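Local atomic coordinates of flavin-nucleotide-binding protein (PDB entry 6RK0), a protein that binds FAD and heme b and, as the flavocytochrome Anf3, probably serves as a low-potential terminal oxidase associated with the iron-only nitrogenase. Residues T19-Y24 against S170-T175; I38-P43 against F62-D67; A82-D87 against A120-D125; G97-R102 against G176-D181. All blocks are in the same frame, centred on the assembly; numbering follows the deposited sequence.

Contact 1. Residues T19-Y24 against S170-T175. With FAD (flavin-adenine dinucleotide), chain G.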
# COMPACT_ATOMS: atom_id res chain seq x y z
N THR A 19 13.29 13.43 8.38
CA THR A 19 13.25 12.75 7.09
C THR A 19 14.58 12.19 6.67
O THR A 19 14.71 11.73 5.54
CB THR A 19 12.66 13.64 5.98
OG1 THR A 19 13.36 14.89 5.91
CG2 THR A 19 11.15 13.85 6.16
N HIS A 20 15.56 12.15 7.57
CA HIS A 20 16.89 11.64 7.21
C HIS A 20 16.90 10.12 7.23
O HIS A 20 16.77 9.51 8.30
CB HIS A 20 17.93 12.21 8.16
CG HIS A 20 19.29 11.63 7.96
ND1 HIS A 20 20.05 11.85 6.83
CD2 HIS A 20 20.00 10.75 8.71
CE1 HIS A 20 21.20 11.21 6.93
NE2 HIS A 20 21.18 10.51 8.05
N VAL A 21 17.06 9.50 6.05
CA VAL A 21 17.13 8.05 5.94
C VAL A 21 18.43 7.58 6.58
O VAL A 21 19.53 7.99 6.18
CB VAL A 21 17.07 7.64 4.45
CG1 VAL A 21 17.25 6.14 4.29
CG2 VAL A 21 15.77 8.06 3.81
N LYS A 22 18.32 6.65 7.52
CA LYS A 22 19.46 6.07 8.23
C LYS A 22 19.77 4.68 7.67
O LYS A 22 20.87 4.43 7.17
CB LYS A 22 19.20 6.01 9.75
CG LYS A 22 20.25 5.24 10.57
CD LYS A 22 19.79 5.01 12.02
CE LYS A 22 20.75 4.11 12.76
NZ LYS A 22 20.31 3.84 14.17
N ARG A 23 18.82 3.76 7.77
CA ARG A 23 19.09 2.41 7.32
C ARG A 23 19.11 2.35 5.80
O ARG A 23 18.28 2.96 5.12
CB ARG A 23 18.05 1.45 7.89
CG ARG A 23 17.99 1.53 9.42
CD ARG A 23 17.77 0.19 10.13
NE ARG A 23 18.93 -0.70 9.99
CZ ARG A 23 19.98 -0.77 10.81
NH1 ARG A 23 20.95 -1.59 10.50
NH2 ARG A 23 20.09 0.03 11.89
N TYR A 24 20.07 1.60 5.24
CA TYR A 24 20.15 1.49 3.79
C TYR A 24 20.14 2.88 3.14
O TYR A 24 19.51 3.13 2.10
CB TYR A 24 19.09 0.54 3.21
CG TYR A 24 19.51 -0.92 3.24
CD1 TYR A 24 19.98 -1.55 4.41
CD2 TYR A 24 19.48 -1.66 2.09
CE1 TYR A 24 20.41 -2.85 4.40
CE2 TYR A 24 19.90 -2.97 2.07
CZ TYR A 24 20.37 -3.56 3.22
OH TYR A 24 20.81 -4.86 3.23
N SER A 170 11.08 12.20 2.01
CA SER A 170 12.18 11.26 1.82
C SER A 170 11.71 10.17 0.86
O SER A 170 10.56 9.69 0.96
CB SER A 170 12.63 10.64 3.13
OG SER A 170 11.55 10.04 3.82
N CYS A 171 12.61 9.74 -0.03
CA CYS A 171 12.35 8.58 -0.85
C CYS A 171 13.38 7.50 -0.61
O CYS A 171 14.54 7.80 -0.28
CB CYS A 171 12.38 8.88 -2.35
SG CYS A 171 11.49 10.34 -2.86
N LYS A 172 13.00 6.24 -0.86
CA LYS A 172 13.93 5.15 -1.01
C LYS A 172 13.54 4.42 -2.28
O LYS A 172 12.35 4.22 -2.54
CB LYS A 172 13.97 4.17 0.19
CG LYS A 172 14.59 4.78 1.44
CD LYS A 172 14.48 3.88 2.65
CE LYS A 172 15.38 2.63 2.66
NZ LYS A 172 15.15 1.82 3.90
N VAL A 173 14.55 4.02 -3.06
CA VAL A 173 14.34 3.30 -4.31
C VAL A 173 15.35 2.18 -4.40
O VAL A 173 16.55 2.43 -4.19
CB VAL A 173 14.49 4.24 -5.53
CG1 VAL A 173 14.39 3.45 -6.84
CG2 VAL A 173 13.46 5.36 -5.48
N ARG A 174 14.89 0.98 -4.75
CA ARG A 174 15.78 -0.11 -5.10
C ARG A 174 15.39 -0.64 -6.46
O ARG A 174 14.20 -0.87 -6.72
CB ARG A 174 15.76 -1.26 -4.09
CG ARG A 174 16.94 -2.22 -4.29
CD ARG A 174 16.67 -3.59 -3.68
NE ARG A 174 17.87 -4.42 -3.63
CZ ARG A 174 18.40 -5.07 -4.67
NH1 ARG A 174 17.79 -5.14 -5.85
NH2 ARG A 174 19.57 -5.72 -4.47
N THR A 175 16.40 -0.85 -7.31
CA THR A 175 16.26 -1.47 -8.61
C THR A 175 17.36 -2.53 -8.78
O THR A 175 18.34 -2.53 -8.05
CB THR A 175 16.39 -0.46 -9.77
OG1 THR A 175 17.69 0.15 -9.74
CG2 THR A 175 15.34 0.66 -9.69
PA FAD G . 15.06 4.93 9.38
O1A FAD G . 16.17 5.03 8.40
O2A FAD G . 15.40 4.88 10.83
O5B FAD G . 14.00 6.09 9.11
C5B FAD G . 14.44 7.46 9.15
C4B FAD G . 13.70 8.25 8.09
O4B FAD G . 13.97 7.67 6.80
C3B FAD G . 12.18 8.21 8.19
O3B FAD G . 11.68 9.07 9.19
C2B FAD G . 11.77 8.56 6.76
O2B FAD G . 11.80 9.95 6.59
C1B FAD G . 12.86 7.87 5.94
N9A FAD G . 12.45 6.56 5.42
C8A FAD G . 12.54 5.35 6.04
N7A FAD G . 12.02 4.37 5.34
C5A FAD G . 11.54 4.99 4.20
C6A FAD G . 10.87 4.49 3.05
N6A FAD G . 10.52 3.20 2.88
N1A FAD G . 10.53 5.38 2.10
C2A FAD G . 10.85 6.67 2.27
N3A FAD G . 11.47 7.26 3.29
C4A FAD G . 11.81 6.34 4.23
N1 FAD G . 11.84 -3.04 5.61
C2 FAD G . 12.04 -4.12 6.42
O2 FAD G . 12.74 -4.06 7.44
N3 FAD G . 11.42 -5.32 6.13
C4 FAD G . 10.61 -5.55 5.07
O4 FAD G . 10.04 -6.62 4.90
C4X FAD G . 10.45 -4.41 4.19
N5 FAD G . 9.69 -4.55 3.09
C5X FAD G . 9.48 -3.41 2.29
C6 FAD G . 8.63 -3.52 1.18
C7 FAD G . 8.37 -2.41 0.37
C7M FAD G . 7.47 -2.55 -0.83
C8 FAD G . 8.96 -1.17 0.70
C8M FAD G . 8.64 0.07 -0.08
C9 FAD G . 9.83 -1.08 1.79
C9A FAD G . 10.08 -2.17 2.60
N10 FAD G . 10.96 -2.11 3.70
C10 FAD G . 11.09 -3.19 4.56
C1' FAD G . 11.66 -0.87 4.07
C2' FAD G . 10.92 -0.10 5.15
O2' FAD G . 9.87 0.65 4.56
C3' FAD G . 11.87 0.84 5.88
O3' FAD G . 12.48 1.72 4.95
C4' FAD G . 12.96 0.11 6.66
O4' FAD G . 12.36 -0.90 7.48
C5' FAD G . 13.71 1.06 7.56
O5' FAD G . 12.78 1.77 8.41
P FAD G . 13.27 2.59 9.66
O1P FAD G . 14.13 1.75 10.58
O2P FAD G . 12.05 3.27 10.25
O3P FAD G . 14.17 3.69 8.93
O HOH W 1 15.80 3.58 5.99

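Contact 2. Residues I38-P43 against F62-D67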
# COMPACT_ATOMS: atom_id res chain seq x y z
N ILE A 38 7.63 9.41 -8.24
CA ILE A 38 6.95 8.35 -7.51
C ILE A 38 5.49 8.73 -7.27
O ILE A 38 4.58 7.93 -7.51
CB ILE A 38 7.70 8.04 -6.20
CG1 ILE A 38 9.13 7.56 -6.47
CG2 ILE A 38 6.94 7.01 -5.39
CD1 ILE A 38 10.03 7.43 -5.25
N LEU A 39 5.25 9.96 -6.83
CA LEU A 39 3.88 10.40 -6.59
C LEU A 39 3.04 10.32 -7.87
O LEU A 39 1.84 10.03 -7.81
CB LEU A 39 3.89 11.82 -6.06
CG LEU A 39 4.51 12.02 -4.67
CD1 LEU A 39 4.56 13.50 -4.37
CD2 LEU A 39 3.71 11.26 -3.60
N ASP A 40 3.64 10.59 -9.02
CA ASP A 40 2.88 10.65 -10.26
C ASP A 40 2.60 9.26 -10.82
O ASP A 40 1.80 9.13 -11.73
CB ASP A 40 3.63 11.47 -11.30
CG ASP A 40 3.67 12.96 -10.97
OD1 ASP A 40 2.92 13.39 -10.07
OD2 ASP A 40 4.45 13.68 -11.64
N ALA A 41 3.25 8.22 -10.30
CA ALA A 41 3.15 6.87 -10.84
C ALA A 41 1.96 6.08 -10.33
O ALA A 41 1.67 5.01 -10.90
CB ALA A 41 4.42 6.09 -10.56
N THR A 42 1.26 6.54 -9.30
CA THR A 42 0.27 5.71 -8.62
C THR A 42 -0.74 6.60 -7.93
O THR A 42 -0.38 7.68 -7.46
CB THR A 42 0.96 4.77 -7.62
OG1 THR A 42 -0.06 4.00 -6.99
CG2 THR A 42 1.79 5.51 -6.58
N PRO A 43 -1.98 6.15 -7.78
CA PRO A 43 -2.98 6.91 -7.04
C PRO A 43 -3.10 6.51 -5.59
O PRO A 43 -3.89 7.16 -4.88
CB PRO A 43 -4.28 6.56 -7.77
CG PRO A 43 -4.07 5.12 -8.16
CD PRO A 43 -2.60 5.03 -8.53
N PHE A 62 -4.89 9.68 -3.90
CA PHE A 62 -4.36 11.04 -3.83
C PHE A 62 -4.00 11.51 -5.21
O PHE A 62 -3.83 10.71 -6.13
CB PHE A 62 -3.12 11.14 -2.90
CG PHE A 62 -1.88 10.57 -3.54
CD1 PHE A 62 -1.69 9.20 -3.64
CD2 PHE A 62 -0.98 11.40 -4.18
CE1 PHE A 62 -0.62 8.68 -4.32
CE2 PHE A 62 0.10 10.89 -4.87
CZ PHE A 62 0.29 9.53 -4.94
N TRP A 63 -3.86 12.83 -5.34
CA TRP A 63 -3.39 13.41 -6.58
C TRP A 63 -2.43 14.55 -6.27
O TRP A 63 -2.50 15.16 -5.21
CB TRP A 63 -4.53 13.85 -7.51
CG TRP A 63 -5.37 14.98 -7.05
CD1 TRP A 63 -5.32 16.27 -7.55
CD2 TRP A 63 -6.44 14.98 -6.07
NE1 TRP A 63 -6.27 17.03 -6.92
CE2 TRP A 63 -6.98 16.28 -6.03
CE3 TRP A 63 -7.01 14.00 -5.25
CZ2 TRP A 63 -8.07 16.61 -5.19
CZ3 TRP A 63 -8.11 14.32 -4.43
CH2 TRP A 63 -8.60 15.62 -4.40
N ARG A 64 -1.53 14.84 -7.20
CA ARG A 64 -0.56 15.91 -7.02
C ARG A 64 -0.92 17.09 -7.91
O ARG A 64 -1.25 16.91 -9.09
CB ARG A 64 0.85 15.44 -7.38
CG ARG A 64 1.92 16.49 -7.10
CD ARG A 64 3.33 16.04 -7.40
NE ARG A 64 3.62 15.81 -8.81
CZ ARG A 64 4.02 16.77 -9.65
NH1 ARG A 64 4.13 18.03 -9.25
NH2 ARG A 64 4.35 16.44 -10.88
N GLU A 65 -0.83 18.29 -7.36
CA GLU A 65 -0.85 19.53 -8.16
C GLU A 65 0.37 20.34 -7.73
O GLU A 65 0.42 20.85 -6.60
CB GLU A 65 -2.13 20.33 -7.94
CG GLU A 65 -3.38 19.57 -8.24
CD GLU A 65 -4.63 20.41 -8.11
OE1 GLU A 65 -4.53 21.70 -8.08
OE2 GLU A 65 -5.75 19.82 -8.08
N GLY A 66 1.37 20.42 -8.61
CA GLY A 66 2.56 21.19 -8.26
C GLY A 66 3.21 20.64 -7.01
O GLY A 66 3.53 19.44 -6.91
N ASP A 67 3.41 21.50 -6.02
CA ASP A 67 4.14 21.14 -4.82
C ASP A 67 3.27 20.66 -3.65
O ASP A 67 3.73 20.65 -2.51
CB ASP A 67 5.03 22.31 -4.36
CG ASP A 67 4.25 23.57 -3.97
OD1 ASP A 67 3.00 23.60 -3.92
OD2 ASP A 67 4.93 24.58 -3.69

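Contact 3. Residues A82-D87 against A120-D125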
# COMPACT_ATOMS: atom_id res chain seq x y z
N ALA A 82 -9.00 15.24 12.50
CA ALA A 82 -7.77 14.99 13.24
C ALA A 82 -6.55 15.64 12.61
O ALA A 82 -5.62 16.03 13.32
CB ALA A 82 -7.58 13.50 13.41
N LEU A 83 -6.52 15.80 11.29
CA LEU A 83 -5.29 16.28 10.66
C LEU A 83 -5.03 17.75 10.95
O LEU A 83 -3.90 18.20 10.79
CB LEU A 83 -5.27 15.93 9.17
CG LEU A 83 -6.33 16.58 8.30
CD1 LEU A 83 -6.01 18.03 7.97
CD2 LEU A 83 -6.49 15.79 6.95
N GLU A 84 -6.02 18.50 11.42
CA GLU A 84 -5.77 19.92 11.60
C GLU A 84 -4.81 20.20 12.76
O GLU A 84 -4.23 21.29 12.82
CB GLU A 84 -7.09 20.67 11.73
CG GLU A 84 -7.86 20.70 10.42
CD GLU A 84 -8.95 21.75 10.40
OE1 GLU A 84 -9.96 21.55 11.11
OE2 GLU A 84 -8.79 22.76 9.68
N HIS A 85 -4.65 19.26 13.67
CA HIS A 85 -3.93 19.51 14.91
C HIS A 85 -2.74 18.58 15.15
O HIS A 85 -2.25 18.50 16.27
CB HIS A 85 -4.91 19.47 16.08
CG HIS A 85 -6.07 20.40 15.90
ND1 HIS A 85 -5.93 21.77 15.86
CD2 HIS A 85 -7.40 20.15 15.73
CE1 HIS A 85 -7.11 22.33 15.68
NE2 HIS A 85 -8.02 21.37 15.60
N GLN A 86 -2.25 17.91 14.11
CA GLN A 86 -1.08 17.05 14.27
C GLN A 86 -0.34 16.93 12.95
O GLN A 86 -0.96 16.96 11.88
CB GLN A 86 -1.47 15.65 14.77
CG GLN A 86 -2.28 14.87 13.75
CD GLN A 86 -2.66 13.51 14.29
OE1 GLN A 86 -1.86 12.55 14.20
NE2 GLN A 86 -3.82 13.42 14.92
N ASP A 87 0.96 16.73 13.04
CA ASP A 87 1.75 16.39 11.88
C ASP A 87 1.51 14.91 11.54
O ASP A 87 1.51 14.05 12.42
CB ASP A 87 3.25 16.59 12.14
CG ASP A 87 3.68 18.05 12.16
OD1 ASP A 87 2.82 18.97 12.13
OD2 ASP A 87 4.91 18.30 12.24
N ALA A 120 -1.03 18.92 7.31
CA ALA A 120 -1.96 19.04 6.21
C ALA A 120 -2.95 20.17 6.51
O ALA A 120 -3.11 20.61 7.65
CB ALA A 120 -2.69 17.71 6.02
N GLU A 121 -3.63 20.60 5.46
CA GLU A 121 -4.57 21.71 5.50
C GLU A 121 -5.85 21.33 4.80
O GLU A 121 -5.81 20.71 3.73
CB GLU A 121 -3.98 22.94 4.74
CG GLU A 121 -2.60 23.37 5.26
CD GLU A 121 -1.90 24.43 4.42
OE1 GLU A 121 -2.55 25.06 3.53
OE2 GLU A 121 -0.68 24.64 4.65
N LEU A 122 -6.99 21.71 5.37
CA LEU A 122 -8.27 21.47 4.71
C LEU A 122 -8.61 22.62 3.78
O LEU A 122 -8.32 23.78 4.06
CB LEU A 122 -9.42 21.39 5.69
CG LEU A 122 -9.39 20.22 6.64
CD1 LEU A 122 -10.61 20.27 7.54
CD2 LEU A 122 -9.25 18.85 5.94
N ILE A 123 -9.28 22.30 2.67
CA ILE A 123 -9.80 23.35 1.80
C ILE A 123 -11.19 23.73 2.30
O ILE A 123 -12.13 22.94 2.21
CB ILE A 123 -9.87 22.85 0.35
CG1 ILE A 123 -8.50 22.42 -0.13
CG2 ILE A 123 -10.46 23.94 -0.53
CD1 ILE A 123 -8.46 22.04 -1.54
N SER A 124 -11.33 24.93 2.82
CA SER A 124 -12.64 25.40 3.30
C SER A 124 -13.44 26.14 2.24
O SER A 124 -14.66 26.25 2.37
CB SER A 124 -12.48 26.27 4.55
OG SER A 124 -11.66 27.38 4.25
N ASP A 125 -12.77 26.64 1.22
CA ASP A 125 -13.42 27.38 0.15
C ASP A 125 -14.07 26.38 -0.83
O ASP A 125 -13.38 25.57 -1.46
CB ASP A 125 -12.35 28.20 -0.54
CG ASP A 125 -12.89 29.02 -1.64
OD1 ASP A 125 -13.73 28.52 -2.42
OD2 ASP A 125 -12.47 30.18 -1.74
O HOH W 2 -1.87 17.15 9.30
O HOH W 3 -6.82 23.16 7.84

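Contact 4. Residues G97-R102 against G176-D181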
# COMPACT_ATOMS: atom_id res chain seq x y z
N GLY A 97 9.40 -5.76 -7.48
CA GLY A 97 9.94 -7.08 -7.74
C GLY A 97 10.34 -7.76 -6.45
O GLY A 97 10.59 -7.10 -5.45
N LEU A 98 10.43 -9.09 -6.50
CA LEU A 98 10.99 -9.90 -5.42
C LEU A 98 12.44 -10.23 -5.79
O LEU A 98 12.71 -10.73 -6.89
CB LEU A 98 10.19 -11.18 -5.24
CG LEU A 98 10.67 -12.07 -4.10
CD1 LEU A 98 10.54 -11.40 -2.74
CD2 LEU A 98 9.94 -13.40 -4.10
N VAL A 99 13.37 -9.92 -4.88
CA VAL A 99 14.80 -10.09 -5.11
C VAL A 99 15.25 -11.36 -4.38
O VAL A 99 15.20 -11.44 -3.14
CB VAL A 99 15.58 -8.84 -4.65
CG1 VAL A 99 17.08 -9.06 -4.84
CG2 VAL A 99 15.14 -7.59 -5.40
N ILE A 100 15.65 -12.36 -5.17
CA ILE A 100 16.02 -13.69 -4.71
C ILE A 100 17.55 -13.75 -4.68
O ILE A 100 18.22 -13.68 -5.72
CB ILE A 100 15.47 -14.75 -5.67
CG1 ILE A 100 13.93 -14.69 -5.70
CG2 ILE A 100 15.94 -16.14 -5.28
CD1 ILE A 100 13.28 -15.43 -6.81
N ALA A 101 18.11 -13.84 -3.49
CA ALA A 101 19.55 -13.85 -3.27
C ALA A 101 20.02 -15.27 -2.94
O ALA A 101 19.23 -16.18 -2.72
CB ALA A 101 19.92 -12.89 -2.17
N ARG A 102 21.35 -15.44 -2.86
CA ARG A 102 21.97 -16.70 -2.48
C ARG A 102 21.84 -16.99 -1.00
O ARG A 102 21.91 -18.16 -0.61
CB ARG A 102 23.44 -16.68 -2.90
CG ARG A 102 23.65 -16.60 -4.37
CD ARG A 102 25.00 -16.01 -4.76
NE ARG A 102 25.14 -15.90 -6.20
CZ ARG A 102 24.55 -14.98 -6.95
NH1 ARG A 102 23.92 -13.93 -6.38
NH2 ARG A 102 24.65 -15.03 -8.27
N GLY A 176 17.20 -3.37 -9.79
CA GLY A 176 18.28 -4.22 -10.26
C GLY A 176 18.42 -5.54 -9.54
O GLY A 176 17.55 -5.96 -8.76
N PRO A 177 19.54 -6.22 -9.80
CA PRO A 177 19.71 -7.61 -9.35
C PRO A 177 19.95 -7.70 -7.85
O PRO A 177 20.20 -6.70 -7.14
CB PRO A 177 20.94 -8.11 -10.15
CG PRO A 177 21.12 -7.16 -11.24
CD PRO A 177 20.58 -5.83 -10.79
N PRO A 178 19.98 -8.93 -7.33
CA PRO A 178 20.38 -9.17 -5.94
C PRO A 178 21.81 -8.69 -5.70
O PRO A 178 22.65 -8.65 -6.62
CB PRO A 178 20.27 -10.70 -5.77
CG PRO A 178 20.06 -11.21 -7.05
CD PRO A 178 19.65 -10.19 -8.00
N LEU A 179 22.08 -8.38 -4.43
CA LEU A 179 23.43 -8.02 -3.96
C LEU A 179 23.79 -8.92 -2.78
O LEU A 179 23.42 -8.67 -1.64
CB LEU A 179 23.48 -6.55 -3.57
CG LEU A 179 23.38 -5.58 -4.77
CD1 LEU A 179 23.04 -4.18 -4.31
CD2 LEU A 179 24.67 -5.56 -5.57
N ASP A 180 24.50 -9.99 -3.07
CA ASP A 180 24.92 -10.94 -2.06
C ASP A 180 26.25 -10.51 -1.44
O ASP A 180 27.02 -9.71 -2.00
CB ASP A 180 25.06 -12.34 -2.66
CG ASP A 180 23.72 -13.08 -2.65
OD1 ASP A 180 23.23 -13.35 -1.52
OD2 ASP A 180 23.19 -13.40 -3.74
N ASP A 181 26.53 -11.06 -0.27
CA ASP A 181 27.89 -10.97 0.28
C ASP A 181 28.85 -11.52 -0.76
O ASP A 181 28.59 -12.56 -1.38
CB ASP A 181 28.00 -11.84 1.53
CG ASP A 181 27.13 -11.42 2.66
OD1 ASP A 181 26.54 -10.32 2.67
OD2 ASP A 181 27.03 -12.24 3.63

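Contact 1. Residues T19-Y24 against S170-T175
Val21 and Lys172 meet beside the adenosine half of FAD, in the cofactor pocket of a split-barrel protein of the pyridoxamine 5'-phosphate oxidase family. Loop 19-24 and strand 170-174 share no direct hydrogen bond. FAD and one water join them.

The van der Waals contacts are few. Val21 CG1 rests against Lys172 CD at 3.9 Å, while Val21 CG2 turns to O4B and C1B of the adenine ribose. Lys172 CD stands directly above atom C5A of the adenine ring, 3.5 Å from it, so the aliphatic part of the lysine covers one face of the base. Ser170 CB lies 3.4 Å from Thr19 O.

The hydrogen bonds run mostly to the cofactor. Ser170 OG sits between its backbone N and carbonyl carbon (chi1 55°). There Ser170 OG accepts from the ribose hydroxyl FAD O2B at 2.8 Å. Ser170 OG also donates to the adenine nitrogen FAD N3A at 2.8 Å. Backbone atoms Lys22 N and Arg23 N both donate to phosphate oxygen O1A, so two N-H groups of the loop grip one anionic atom.

The charged groups tie FAD to the heme. Arg23 NE and Lys172 NZ each donate to a heme propionate. The flavin-binding site is completed by the second subunit, where Phe61 N and Pro59 O of that chain also bond to FAD.

The lysine chain bends at chi3 (72°), which turns CE out of the extended line. Lys172 NZ then donates to FAD O3' at 2.9 Å and to a water at 2.8 Å, and that water lies 2.7 Å from Arg23 O.

Contact 2. Residues I38-P43 against F62-D67
Arg64 grips Asp40 side-on, with one nitrogen to each carboxylate oxygen. Arg64 NE donates to Asp40 OD1 at 2.8 Å, and Arg64 NH2 donates to Asp40 OD2 at 2.9 Å. Both oxygens are met on their syn side. The two flat groups are nearly coplanar, 26° apart, which suits a two-pronged salt bridge.

Beside this bridge, Leu39 reaches both partners of the strand. Its CD2 touches Phe62 CE2 at 3.8 Å, and its CD1 lies against Arg64 CD. The Phe62 ring is set among backbone carbonyls: its CZ is 3.2 Å from Thr42 O and 3.3 Å from Leu39 O. Phe62 N also donates to Pro43 O at 2.9 Å.

The next shell fixes these groups. Arg64 CG is anti to the backbone N (chi1 -175°), and the bend at chi3 then sets NE to face Asp40. Arg64 NH1 donates to Gly66 O at 2.8 Å, close to the guanidinium plane, so a second bond fixes the rotation of the group. An alanine in place of Arg64 would probably leave Asp40 without its charged mate and Gly66 O without this donor. Val69 and Val92 pack around Leu39 and Phe62. Trp63 points away from the helix and stacks on Phe136.

The bond from Phe62 to Pro43 joins strand 54-65 to the residue before strand 44-51, at the open end of their hairpin. The C-terminal part of helix 32-40 packs on the sheet of the split barrel, against strand 54-65 and, through Leu39, against Val92, Val114 and Val69 of neighbouring strands.

Contact 3. Residues A82-D87 against A120-D125
Leu83 reaches Ala120 and Leu122 through an unusual first torsion. Its CG lies between the backbone N and the carbonyl carbon (chi1 64°), and chi2 of 78° then sets CD1 where it meets Ala120 and Leu122. Glu84, next in the chain, has CG anti to the carbonyl carbon (chi1 -69°), and its chain continues extended to the carboxylate carbon.

Leu83 CD1 is the central apolar atom. It touches Ala120 CB and Leu122 CD2, each at 3.9 Å. Trp71 packs on both Leu83 and Ala120, while Ala162 lies against Leu83 and Leu122. Glu84 crosses Leu122 at about a right angle. Its carboxylate carbon CD comes within 3.6 Å of Leu122 CD1, so the leucine methyl meets the flat acid group.

No direct hydrogen bond links the segments. Two waters do this work. One donates to Leu83 O and Gln86 O, both at 2.7 Å, and accepts from Ala120 N at 2.8 Å. It bonds to three backbone atoms and so bridges the turn to Ala120. The other donates to Glu84 OE2 and accepts from Leu122 N at 2.9 Å. The acid thus binds the strand through water, while its carbon atoms lean on Leu122.

Further along the loop, Asp87 forms salt bridges with Arg119 and Arg18, and the backbone of Arg18 binds FAD.

This is structural packing within the split barrel, away from the cofactors. The turn between helix 78-82 and strand 88-100 sits against short strand 121-122, which pairs with strand 159-165.

Contact 4. Residues G97-R102 against G176-D181
Ala101 and Pro178 have the nearest CA atoms, 5.5 Å apart, where backbones 99-102 and 176-180 run in similar directions, 26° apart, with no backbone-to-backbone hydrogen bond between them.

Pro178 packs on the end of strand 88-100. Val99 CG1, anti to its backbone N, presses on Pro178 CA at 3.5 Å, tighter than usual van der Waals contact. It also touches Pro178 CB at 3.7 Å. Pro178 CG lies 3.4 Å from Ile100 O.

Asp180 supplies the polar part. Its OD2 accepts two bonds from one residue. Arg102 N comes in on the syn side at 2.9 Å, almost straight at 170°. Arg102 NH1 comes in on the anti side at 2.8 Å as a salt bridge. A single oxygen is therefore gripped by a backbone N-H and a side-chain N-H. NH1 alone makes the bridge, to OD2, and the guanidinium and carboxylate planes stand 87° apart, unlike the near-coplanar two-pronged pairing. The other oxygen, OD1, lies 3.4 Å from Ala101 CB and accepts a weak bond from Ser103 N. An alanine in place of Asp180 would probably leave Arg102 N without its acceptor and the guanidinium short of one of its anionic mates.

Arg102 NH1 also forms a salt bridge with Asp206 of the second subunit. One buried arginine thus pairs with two carboxylates, one from each chain. The positive charge is likely to keep Asp180 ionised, and the pairing ties loop 176-181 to the dimer interface.

All four contacts reach the same antiparallel sheet. Contacts 2 and 3 follow each other along the chain, and both fall within the span between the two segments of contact 1. Contact 4 alternates with contacts 1 and 3. Contacts 1 and 2 have centres about 19 Å apart and touch where Ile38 of helix 32-40 packs on Cys171 and Val173. Contacts 1 and 4 are about 18 Å apart and meet where Arg174 packs on Val99. Contacts 3 and 4 lie on opposite sides of the chain's centre, about 42 Å apart. Contacts 1, 3 and 4 all meet the second subunit, so one sheet carries both a cofactor pocket shared between the chains and further parts of the dimer interface.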